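Local structure of protein pelota homolog (Archaeoglobus fulgidus, 3OBY) at residues A[2-7]-A[14-19]; A[31-36]-A[107-112]; A[63-68]-A[79-84]. The protein probably recognises stalled ribosomes and helps to release them, and is predicted to cut the stalled mRNA with a metal-dependent endoribonuclease activity in its N-terminal Sm-fold domain. All blocks are in the same frame, centred on the assembly; numbering follows the deposited sequence.

In the fold
All three contacts lie in the N-terminal domain and reach the same antiparallel sheet. From the N terminus, interaction 1 comes first and closes a short beta hairpin, with six residues between 2-7 and 14-19. Interaction 2 then opens at the end of helix 22-31 and spans 70 residues, bringing 31-36 against 107-112. Interaction 3, the hairpin contact of 63-68 with 79-84, falls within that span; nothing crosses. Interactions 1 and 2 meet where Ile-15 N lies 2.9 Å from Ile-107 O, strands 14-18 and 105-108 being neighbours. Interactions 2 and 3 meet at Gly-35 N and Val-67 O, also 2.9 Å apart. Interactions 1 and 3 do not touch, their centres being about 17 Å apart.

Interaction 1: A[2-7]-A[14-19]; sequences QIVEEN and EIKLIP
The flat groups of Asn-7 and Glu-14 sit at the turn end of this hairpin, with the Glu-5 carboxylate next to them. OD1 of Asn-7 takes the N-H of Glu-14 at 2.8 Å, in the amide plane and on a lone pair. The carboxylate of Glu-14 stands almost perpendicular to that amide, the planes 84° apart, and its OE2 is hydrogen-bonded to Ser-106 OG on the next strand. Over one face of the Glu-5 carboxylate sits the ammonium of Lys-16. NZ of Lys-16 is 4.1 Å from OE2 of Glu-5 and equally far from OE1, so the charges are near but make no salt bridge. Glu-5 reaches this place with CG in the crowded position between backbone N and carbonyl carbon (chi1 68°), and its chain runs alongside that of Lys-16.

Strands 2-6 and 14-18 are antiparallel, and a classic beta bulge sets Val-4 and Glu-5 together opposite Lys-16. O of Lys-16 receives N of Glu-5 at 3.2 Å on a lone pair, and N of Val-4 at 2.7 Å in a weak bond bent to 124°. On the N-terminal side of the bulge Ile-3 pairs with Leu-17, then Gln-2 with Ile-18, where Gln-2 N gives to Ile-18 O at 2.9 Å. Val-4 CB leans on Lys-16 CG at 3.8 Å.

CD1 of Ile-3 lies 3.8 Å from CB of Leu-17. Ile-3, Ile-15 and Leu-17 turn to helix 113-123, meeting Leu-119 and Val-123, although Glu-6 shares their face; Glu-5 and Lys-16 lie on the other, with Gln-2 and Ile-18. There OE2 of Glu-5 is 4.8 Å from OE2 of Glu-14, and Lys-16 probably offsets the two carboxylates without a salt bridge, leaving the register to the backbone bonds.

Interaction 2: A[31-36]-A[107-112]; sequences IIEKGD and IIKKWK
The ammonium of Lys-109 has three acceptors here: a backbone oxygen and two carboxylate oxygens. NZ of Lys-109 donates to O of Ile-31 at 2.7 Å, nearly along the C=O axis. It also makes two salt bridges, to OE1 of Glu-33 at 2.6 Å and to OD2 of Asp-36 at 2.8 Å. The lysine chain gets there with CG in the crowded position (chi1 61°) and a bend at chi3, crossing the Asp-36 carboxylate obliquely.

Both carboxylate acceptors are shared. OE1 of Glu-33 offers its anti lone pair to Lys-109 and its syn lone pair to NZ of Lys-112, which arrives tip to tip at 2.5 Å in a third salt bridge and completes a four-residue network; Gln-115 NE2 is a further donor to OE1. OD2 of Asp-36 uses its syn lone pair for Lys-109, while N of Glu-33 meets it at 2.7 Å from above the carboxylate plane. That bond spans a type II beta turn, Glu-33 to Asp-36, closed by Asp-36 N to Glu-33 O. Within the Sm-fold domain, the turn leads from helix 22-31 into strand 37-40, facing the corner at which strand 105-108 gives way to helix 113-123.

Beside the charged network, CG1 of Ile-32 packs on CD1 of Ile-107 at 3.4 Å, and CG2 of Ile-31 meets CZ3 of Trp-111 at 3.7 Å. One face of that indole carries CG of Lys-109, and its NE1 donates to Gly-13 O.

Interaction 3: A[63-68]-A[79-84]; sequences LGIEVE and LRVSGK
This contact belongs to the beta hairpin of strands 63-72 and 79-87, at the point where the first strand turns a corner and the two short segments cross at 89°. Within these two segments the ladder has two pairs. Glu-66 faces Lys-84 as a hydrogen-bonded pair: N of Glu-66 gives to O of Lys-84 at 3.0 Å, the donor lying above the carbonyl plane, whereas the return bond from Lys-84 N to Glu-66 O is weak. One step on, Val-67 and Gly-83 form a non-hydrogen-bonded pair, and N of Glu-68 then reaches O of Ser-82 at 2.7 Å, in the carbonyl plane and almost straight at 175°.

Gly-83, with no side chain, lets the strands come this close: its CA is within 3.4 Å of O of Glu-66 in a CA-H...O contact, and CG of Glu-68 also lies over the glycine CA.

In the antiparallel sheet of the Sm-fold domain, Glu-66 and Lys-84 share one face, while Ile-65, Val-67 and Val-81 form a separate apolar cluster. CG1 of Val-81 is shared by two neighbours: CD1 of Ile-65 at 3.5 Å, and CG2 of Val-67 at 3.6 Å. Ile-65 brings its CD1 there from the crowded position (CG1 between N and carbonyl carbon, chi1 48°), and Leu-97 and Ile-85 pack on the same side chain, while Val-67 touches Ile-32.

Away from this cluster, the side chains of Glu-66 and Lys-84 run side by side, both with CG anti to the backbone N. Lys-84 bends at chi3 and chi4, which carries its NZ to OE1 of Glu-66 in a salt bridge of 2.7 Å. OE2 of Glu-68 lies 4.5 Å from NZ of Lys-84, too far for a second bridge but probably adding to the negative field around the ammonium.

Interaction 1: A[2-7]-A[14-19]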
loop_
_atom_site.group_PDB
_atom_site.type_symbol
_atom_site.label_atom_id
_atom_site.label_comp_id
_atom_site.label_asym_id
_atom_site.label_seq_id
_atom_site.Cartn_x
_atom_site.Cartn_y
_atom_site.Cartn_z
ATOM N N GLN A 2 1.692 6.329 -4.217
ATOM C CA GLN A 2 1.367 7.722 -3.963
ATOM C C GLN A 2 1.954 8.583 -5.074
ATOM O O GLN A 2 3.112 8.408 -5.470
ATOM C CB GLN A 2 1.946 8.189 -2.628
ATOM C CG GLN A 2 1.217 7.704 -1.395
ATOM C CD GLN A 2 1.818 8.284 -0.121
ATOM O OE1 GLN A 2 1.937 9.505 0.015
ATOM N NE2 GLN A 2 2.203 7.414 0.813
ATOM N N ILE A 3 1.148 9.499 -5.592
ATOM C CA ILE A 3 1.630 10.393 -6.623
ATOM C C ILE A 3 1.800 11.738 -5.936
ATOM O O ILE A 3 0.828 12.452 -5.688
ATOM C CB ILE A 3 0.636 10.512 -7.772
ATOM C CG1 ILE A 3 0.288 9.114 -8.294
ATOM C CG2 ILE A 3 1.235 11.373 -8.883
ATOM C CD1 ILE A 3 1.479 8.297 -8.765
ATOM N N VAL A 4 3.045 12.062 -5.600
ATOM C CA VAL A 4 3.363 13.310 -4.924
ATOM C C VAL A 4 3.088 14.518 -5.803
ATOM O O VAL A 4 2.521 15.509 -5.347
ATOM C CB VAL A 4 4.831 13.351 -4.502
ATOM C CG1 VAL A 4 5.116 14.650 -3.788
ATOM C CG2 VAL A 4 5.148 12.159 -3.607
ATOM N N GLU A 5 3.492 14.430 -7.066
ATOM C CA GLU A 5 3.276 15.521 -7.997
ATOM C C GLU A 5 3.689 15.174 -9.423
ATOM O O GLU A 5 4.470 14.253 -9.654
ATOM C CB GLU A 5 4.040 16.766 -7.534
ATOM C CG GLU A 5 5.546 16.629 -7.607
ATOM C CD GLU A 5 6.267 17.904 -7.225
ATOM O OE1 GLU A 5 6.121 18.352 -6.066
ATOM O OE2 GLU A 5 6.982 18.456 -8.089
ATOM N N GLU A 6 3.147 15.929 -10.373
ATOM C CA GLU A 6 3.441 15.743 -11.788
ATOM C C GLU A 6 3.319 17.080 -12.509
ATOM O O GLU A 6 2.545 17.942 -12.103
ATOM C CB GLU A 6 2.461 14.740 -12.403
ATOM C CG GLU A 6 0.995 15.121 -12.222
ATOM C CD GLU A 6 0.459 16.000 -13.339
ATOM O OE1 GLU A 6 -0.633 16.575 -13.154
ATOM O OE2 GLU A 6 1.112 16.109 -14.400
ATOM N N ASN A 7 4.094 17.243 -13.574
ATOM C CA ASN A 7 4.067 18.461 -14.367
ATOM C C ASN A 7 4.086 18.094 -15.846
ATOM O O ASN A 7 4.728 18.762 -16.659
ATOM C CB ASN A 7 5.272 19.342 -14.051
ATOM C CG ASN A 7 6.589 18.660 -14.357
ATOM O OD1 ASN A 7 6.651 17.736 -15.167
ATOM N ND2 ASN A 7 7.656 19.124 -13.717
ATOM N N GLU A 14 7.823 15.265 -15.551
ATOM C CA GLU A 14 8.210 14.512 -14.372
ATOM C C GLU A 14 7.040 14.120 -13.482
ATOM O O GLU A 14 6.104 14.893 -13.277
ATOM C CB GLU A 14 9.225 15.315 -13.552
ATOM C CG GLU A 14 9.096 15.141 -12.035
ATOM C CD GLU A 14 10.136 15.926 -11.260
ATOM O OE1 GLU A 14 10.750 16.843 -11.851
ATOM O OE2 GLU A 14 10.328 15.635 -10.057
ATOM N N ILE A 15 7.110 12.899 -12.963
ATOM C CA ILE A 15 6.112 12.387 -12.049
ATOM C C ILE A 15 6.888 11.925 -10.824
ATOM O O ILE A 15 7.781 11.090 -10.920
ATOM C CB ILE A 15 5.334 11.193 -12.634
ATOM C CG1 ILE A 15 4.619 11.607 -13.921
ATOM C CG2 ILE A 15 4.303 10.716 -11.622
ATOM C CD1 ILE A 15 3.734 10.529 -14.525
ATOM N N LYS A 16 6.560 12.501 -9.678
ATOM C CA LYS A 16 7.213 12.162 -8.429
ATOM C C LYS A 16 6.236 11.293 -7.654
ATOM O O LYS A 16 5.135 11.734 -7.320
ATOM C CB LYS A 16 7.535 13.438 -7.650
ATOM C CG LYS A 16 8.205 13.197 -6.306
ATOM C CD LYS A 16 8.538 14.506 -5.603
ATOM C CE LYS A 16 9.477 15.369 -6.443
ATOM N NZ LYS A 16 9.850 16.650 -5.771
ATOM N N LEU A 17 6.645 10.060 -7.365
ATOM C CA LEU A 17 5.781 9.110 -6.669
ATOM C C LEU A 17 6.466 8.227 -5.635
ATOM O O LEU A 17 7.680 8.228 -5.501
ATOM C CB LEU A 17 5.081 8.234 -7.712
ATOM C CG LEU A 17 5.978 7.863 -8.899
ATOM C CD1 LEU A 17 7.083 6.919 -8.437
ATOM C CD2 LEU A 17 5.143 7.221 -9.987
ATOM N N ILE A 18 5.658 7.464 -4.911
ATOM C CA ILE A 18 6.161 6.558 -3.886
ATOM C C ILE A 18 5.460 5.197 -3.952
ATOM O O ILE A 18 4.239 5.112 -3.816
ATOM C CB ILE A 18 5.914 7.110 -2.477
ATOM C CG1 ILE A 18 6.507 8.505 -2.347
ATOM C CG2 ILE A 18 6.517 6.177 -1.446
ATOM C CD1 ILE A 18 6.237 9.126 -0.991
ATOM N N PRO A 19 6.227 4.113 -4.167
ATOM C CA PRO A 19 5.605 2.785 -4.230
ATOM C C PRO A 19 5.347 2.341 -2.793
ATOM O O PRO A 19 6.214 2.480 -1.932
ATOM C CB PRO A 19 6.661 1.949 -4.951
ATOM C CG PRO A 19 7.938 2.555 -4.473
ATOM C CD PRO A 19 7.667 4.043 -4.482
#

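Interaction 2: A[31-36]-A[107-112]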
loop_
_atom_site.group_PDB
_atom_site.type_symbol
_atom_site.label_atom_id
_atom_site.label_comp_id
_atom_site.label_asym_id
_atom_site.label_seq_id
_atom_site.Cartn_x
_atom_site.Cartn_y
_atom_site.Cartn_z
ATOM N N ILE A 31 7.936 0.301 -15.773
ATOM C CA ILE A 31 7.547 1.659 -16.150
ATOM C C ILE A 31 8.837 2.430 -16.447
ATOM O O ILE A 31 8.966 3.067 -17.491
ATOM C CB ILE A 31 6.774 2.373 -15.008
ATOM C CG1 ILE A 31 5.380 1.765 -14.840
ATOM C CG2 ILE A 31 6.666 3.849 -15.302
ATOM C CD1 ILE A 31 4.565 1.745 -16.112
ATOM N N ILE A 32 9.793 2.359 -15.524
ATOM C CA ILE A 32 11.083 3.024 -15.703
ATOM C C ILE A 32 11.827 2.312 -16.830
ATOM O O ILE A 32 11.956 1.090 -16.823
ATOM C CB ILE A 32 11.935 2.924 -14.443
ATOM C CG1 ILE A 32 11.254 3.661 -13.297
ATOM C CG2 ILE A 32 13.316 3.488 -14.712
ATOM C CD1 ILE A 32 11.839 3.320 -11.947
ATOM N N GLU A 33 12.326 3.075 -17.792
ATOM C CA GLU A 33 13.017 2.487 -18.926
ATOM C C GLU A 33 14.405 3.056 -19.184
ATOM O O GLU A 33 14.741 4.159 -18.738
ATOM C CB GLU A 33 12.159 2.666 -20.174
ATOM C CG GLU A 33 10.798 1.987 -20.088
ATOM C CD GLU A 33 9.917 2.289 -21.285
ATOM O OE1 GLU A 33 9.232 3.331 -21.278
ATOM O OE2 GLU A 33 9.920 1.487 -22.238
ATOM N N LYS A 34 15.221 2.288 -19.898
ATOM C CA LYS A 34 16.557 2.741 -20.236
ATOM C C LYS A 34 16.341 3.941 -21.125
ATOM O O LYS A 34 15.682 3.834 -22.159
ATOM C CB LYS A 34 17.329 1.661 -20.996
ATOM C CG LYS A 34 17.811 0.507 -20.116
ATOM C CD LYS A 34 18.436 -0.617 -20.934
ATOM C CE LYS A 34 17.428 -1.243 -21.889
ATOM N NZ LYS A 34 17.997 -2.372 -22.671
ATOM N N GLY A 35 16.877 5.083 -20.703
ATOM C CA GLY A 35 16.728 6.300 -21.472
ATOM C C GLY A 35 16.044 7.367 -20.649
ATOM O O GLY A 35 16.272 8.557 -20.862
ATOM N N ASP A 36 15.208 6.948 -19.703
ATOM C CA ASP A 36 14.505 7.903 -18.852
ATOM C C ASP A 36 15.476 8.563 -17.885
ATOM O O ASP A 36 16.676 8.312 -17.917
ATOM C CB ASP A 36 13.395 7.214 -18.040
ATOM C CG ASP A 36 12.333 6.561 -18.913
ATOM O OD1 ASP A 36 12.142 7.004 -20.068
ATOM O OD2 ASP A 36 11.673 5.613 -18.430
ATOM N N ILE A 107 10.376 10.197 -11.883
ATOM C CA ILE A 107 10.635 9.647 -13.202
ATOM C C ILE A 107 10.313 10.777 -14.177
ATOM O O ILE A 107 9.248 11.383 -14.106
ATOM C CB ILE A 107 9.722 8.427 -13.487
ATOM C CG1 ILE A 107 10.050 7.301 -12.519
ATOM C CG2 ILE A 107 9.894 7.942 -14.913
ATOM C CD1 ILE A 107 9.067 6.151 -12.584
ATOM N N ILE A 108 11.253 11.068 -15.068
ATOM C CA ILE A 108 11.083 12.115 -16.059
ATOM C C ILE A 108 11.287 11.481 -17.421
ATOM O O ILE A 108 12.367 10.971 -17.708
ATOM C CB ILE A 108 12.116 13.232 -15.861
ATOM C CG1 ILE A 108 12.030 13.751 -14.424
ATOM C CG2 ILE A 108 11.861 14.360 -16.850
ATOM C CD1 ILE A 108 13.048 14.823 -14.090
ATOM N N LYS A 109 10.240 11.513 -18.244
ATOM C CA LYS A 109 10.271 10.923 -19.580
ATOM C C LYS A 109 9.034 11.357 -20.347
ATOM O O LYS A 109 8.241 12.187 -19.886
ATOM C CB LYS A 109 10.236 9.394 -19.474
ATOM C CG LYS A 109 8.958 8.893 -18.779
ATOM C CD LYS A 109 8.986 7.409 -18.425
ATOM C CE LYS A 109 9.053 6.531 -19.667
ATOM N NZ LYS A 109 9.106 5.077 -19.341
ATOM N N LYS A 110 8.886 10.776 -21.530
ATOM C CA LYS A 110 7.724 11.011 -22.359
ATOM C C LYS A 110 6.908 9.787 -21.962
ATOM O O LYS A 110 7.376 8.658 -22.098
ATOM C CB LYS A 110 8.091 10.968 -23.851
ATOM C CG LYS A 110 8.471 9.585 -24.398
ATOM C CD LYS A 110 8.964 9.668 -25.842
ATOM C CE LYS A 110 9.186 8.291 -26.462
ATOM N NZ LYS A 110 7.915 7.529 -26.637
ATOM N N TRP A 111 5.707 10.002 -21.444
ATOM C CA TRP A 111 4.878 8.887 -21.010
ATOM C C TRP A 111 3.943 8.291 -22.055
ATOM O O TRP A 111 3.309 9.004 -22.837
ATOM C CB TRP A 111 4.069 9.310 -19.787
ATOM C CG TRP A 111 4.933 9.742 -18.652
ATOM C CD1 TRP A 111 5.624 10.911 -18.548
ATOM C CD2 TRP A 111 5.236 8.987 -17.472
ATOM N NE1 TRP A 111 6.341 10.932 -17.378
ATOM C CE2 TRP A 111 6.126 9.760 -16.700
ATOM C CE3 TRP A 111 4.849 7.724 -16.998
ATOM C CZ2 TRP A 111 6.632 9.319 -15.469
ATOM C CZ3 TRP A 111 5.351 7.287 -15.775
ATOM C CH2 TRP A 111 6.238 8.082 -15.028
ATOM N N LYS A 112 3.865 6.964 -22.064
ATOM C CA LYS A 112 2.980 6.259 -22.984
ATOM C C LYS A 112 1.683 6.033 -22.219
ATOM O O LYS A 112 1.688 5.918 -20.993
ATOM C CB LYS A 112 3.575 4.912 -23.388
ATOM C CG LYS A 112 4.998 4.988 -23.897
ATOM C CD LYS A 112 5.560 3.606 -24.164
ATOM C CE LYS A 112 7.070 3.656 -24.159
ATOM N NZ LYS A 112 7.538 4.215 -22.863
#

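Interaction 3: A[63-68]-A[79-84]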
loop_
_atom_site.group_PDB
_atom_site.type_symbol
_atom_site.label_atom_id
_atom_site.label_comp_id
_atom_site.label_asym_id
_atom_site.label_seq_id
_atom_site.Cartn_x
_atom_site.Cartn_y
_atom_site.Cartn_z
ATOM N N LEU A 63 20.364 12.498 -6.429
ATOM C CA LEU A 63 20.941 12.660 -7.748
ATOM C C LEU A 63 19.902 12.353 -8.801
ATOM O O LEU A 63 18.778 11.973 -8.502
ATOM C CB LEU A 63 22.121 11.700 -7.927
ATOM C CG LEU A 63 23.483 12.073 -7.335
ATOM C CD1 LEU A 63 23.309 12.792 -6.013
ATOM C CD2 LEU A 63 24.320 10.816 -7.168
ATOM N N GLY A 64 20.308 12.528 -10.044
ATOM C CA GLY A 64 19.459 12.238 -11.175
ATOM C C GLY A 64 20.340 11.421 -12.102
ATOM O O GLY A 64 21.518 11.743 -12.294
ATOM N N ILE A 65 19.798 10.347 -12.660
ATOM C CA ILE A 65 20.585 9.523 -13.556
ATOM C C ILE A 65 19.815 9.157 -14.809
ATOM O O ILE A 65 18.606 8.990 -14.768
ATOM C CB ILE A 65 21.075 8.225 -12.845
ATOM C CG1 ILE A 65 19.922 7.553 -12.105
ATOM C CG2 ILE A 65 22.175 8.549 -11.849
ATOM C CD1 ILE A 65 19.342 6.365 -12.828
ATOM N N GLU A 66 20.522 9.083 -15.933
ATOM C CA GLU A 66 19.905 8.694 -17.195
ATOM C C GLU A 66 20.019 7.173 -17.220
ATOM O O GLU A 66 21.046 6.615 -17.603
ATOM C CB GLU A 66 20.646 9.298 -18.389
ATOM C CG GLU A 66 20.151 8.768 -19.727
ATOM C CD GLU A 66 20.880 9.371 -20.908
ATOM O OE1 GLU A 66 22.102 9.596 -20.796
ATOM O OE2 GLU A 66 20.236 9.606 -21.953
ATOM N N VAL A 67 18.949 6.518 -16.790
ATOM C CA VAL A 67 18.879 5.068 -16.704
ATOM C C VAL A 67 19.534 4.308 -17.850
ATOM O O VAL A 67 19.211 4.528 -19.021
ATOM C CB VAL A 67 17.408 4.609 -16.580
ATOM C CG1 VAL A 67 17.354 3.115 -16.334
ATOM C CG2 VAL A 67 16.726 5.360 -15.438
ATOM N N GLU A 68 20.464 3.418 -17.505
ATOM C CA GLU A 68 21.125 2.599 -18.516
ATOM C C GLU A 68 20.796 1.133 -18.242
ATOM O O GLU A 68 21.030 0.273 -19.090
ATOM C CB GLU A 68 22.641 2.812 -18.511
ATOM C CG GLU A 68 23.066 4.271 -18.510
ATOM C CD GLU A 68 24.561 4.454 -18.701
ATOM O OE1 GLU A 68 25.334 3.591 -18.229
ATOM O OE2 GLU A 68 24.962 5.467 -19.311
ATOM N N LEU A 79 14.541 -2.506 -6.261
ATOM C CA LEU A 79 14.718 -2.277 -7.688
ATOM C C LEU A 79 16.009 -1.505 -7.896
ATOM O O LEU A 79 16.165 -0.406 -7.363
ATOM C CB LEU A 79 13.521 -1.480 -8.216
ATOM C CG LEU A 79 13.395 -1.199 -9.708
ATOM C CD1 LEU A 79 13.553 -2.479 -10.501
ATOM C CD2 LEU A 79 12.038 -0.573 -9.967
ATOM N N ARG A 80 16.947 -2.077 -8.645
ATOM C CA ARG A 80 18.219 -1.396 -8.890
ATOM C C ARG A 80 18.198 -0.613 -10.192
ATOM O O ARG A 80 18.097 -1.193 -11.274
ATOM C CB ARG A 80 19.380 -2.385 -8.928
ATOM C CG ARG A 80 20.729 -1.703 -9.144
ATOM C CD ARG A 80 21.869 -2.690 -9.328
ATOM N NE ARG A 80 22.007 -3.576 -8.178
ATOM C CZ ARG A 80 21.773 -4.884 -8.214
ATOM N NH1 ARG A 80 21.390 -5.456 -9.349
ATOM N NH2 ARG A 80 21.916 -5.616 -7.116
ATOM N N VAL A 81 18.281 0.710 -10.078
ATOM C CA VAL A 81 18.289 1.584 -11.243
ATOM C C VAL A 81 19.658 2.250 -11.347
ATOM O O VAL A 81 20.088 2.965 -10.437
ATOM C CB VAL A 81 17.211 2.673 -11.137
ATOM C CG1 VAL A 81 17.259 3.570 -12.359
ATOM C CG2 VAL A 81 15.847 2.038 -11.006
ATOM N N SER A 82 20.344 2.010 -12.456
ATOM C CA SER A 82 21.662 2.584 -12.644
ATOM C C SER A 82 21.805 3.311 -13.974
ATOM O O SER A 82 21.138 2.983 -14.959
ATOM C CB SER A 82 22.724 1.488 -12.521
ATOM O OG SER A 82 22.508 0.449 -13.452
ATOM N N GLY A 83 22.679 4.312 -13.987
ATOM C CA GLY A 83 22.913 5.080 -15.195
ATOM C C GLY A 83 23.960 6.161 -15.005
ATOM O O GLY A 83 24.620 6.236 -13.964
ATOM N N LYS A 84 24.106 7.002 -16.022
ATOM C CA LYS A 84 25.066 8.102 -16.008
ATOM C C LYS A 84 24.469 9.318 -15.309
ATOM O O LYS A 84 23.453 9.855 -15.758
ATOM C CB LYS A 84 25.449 8.468 -17.447
ATOM C CG LYS A 84 26.516 9.536 -17.566
ATOM C CD LYS A 84 26.948 9.756 -19.018
ATOM C CE LYS A 84 25.931 10.567 -19.822
ATOM N NZ LYS A 84 24.614 9.887 -19.968
#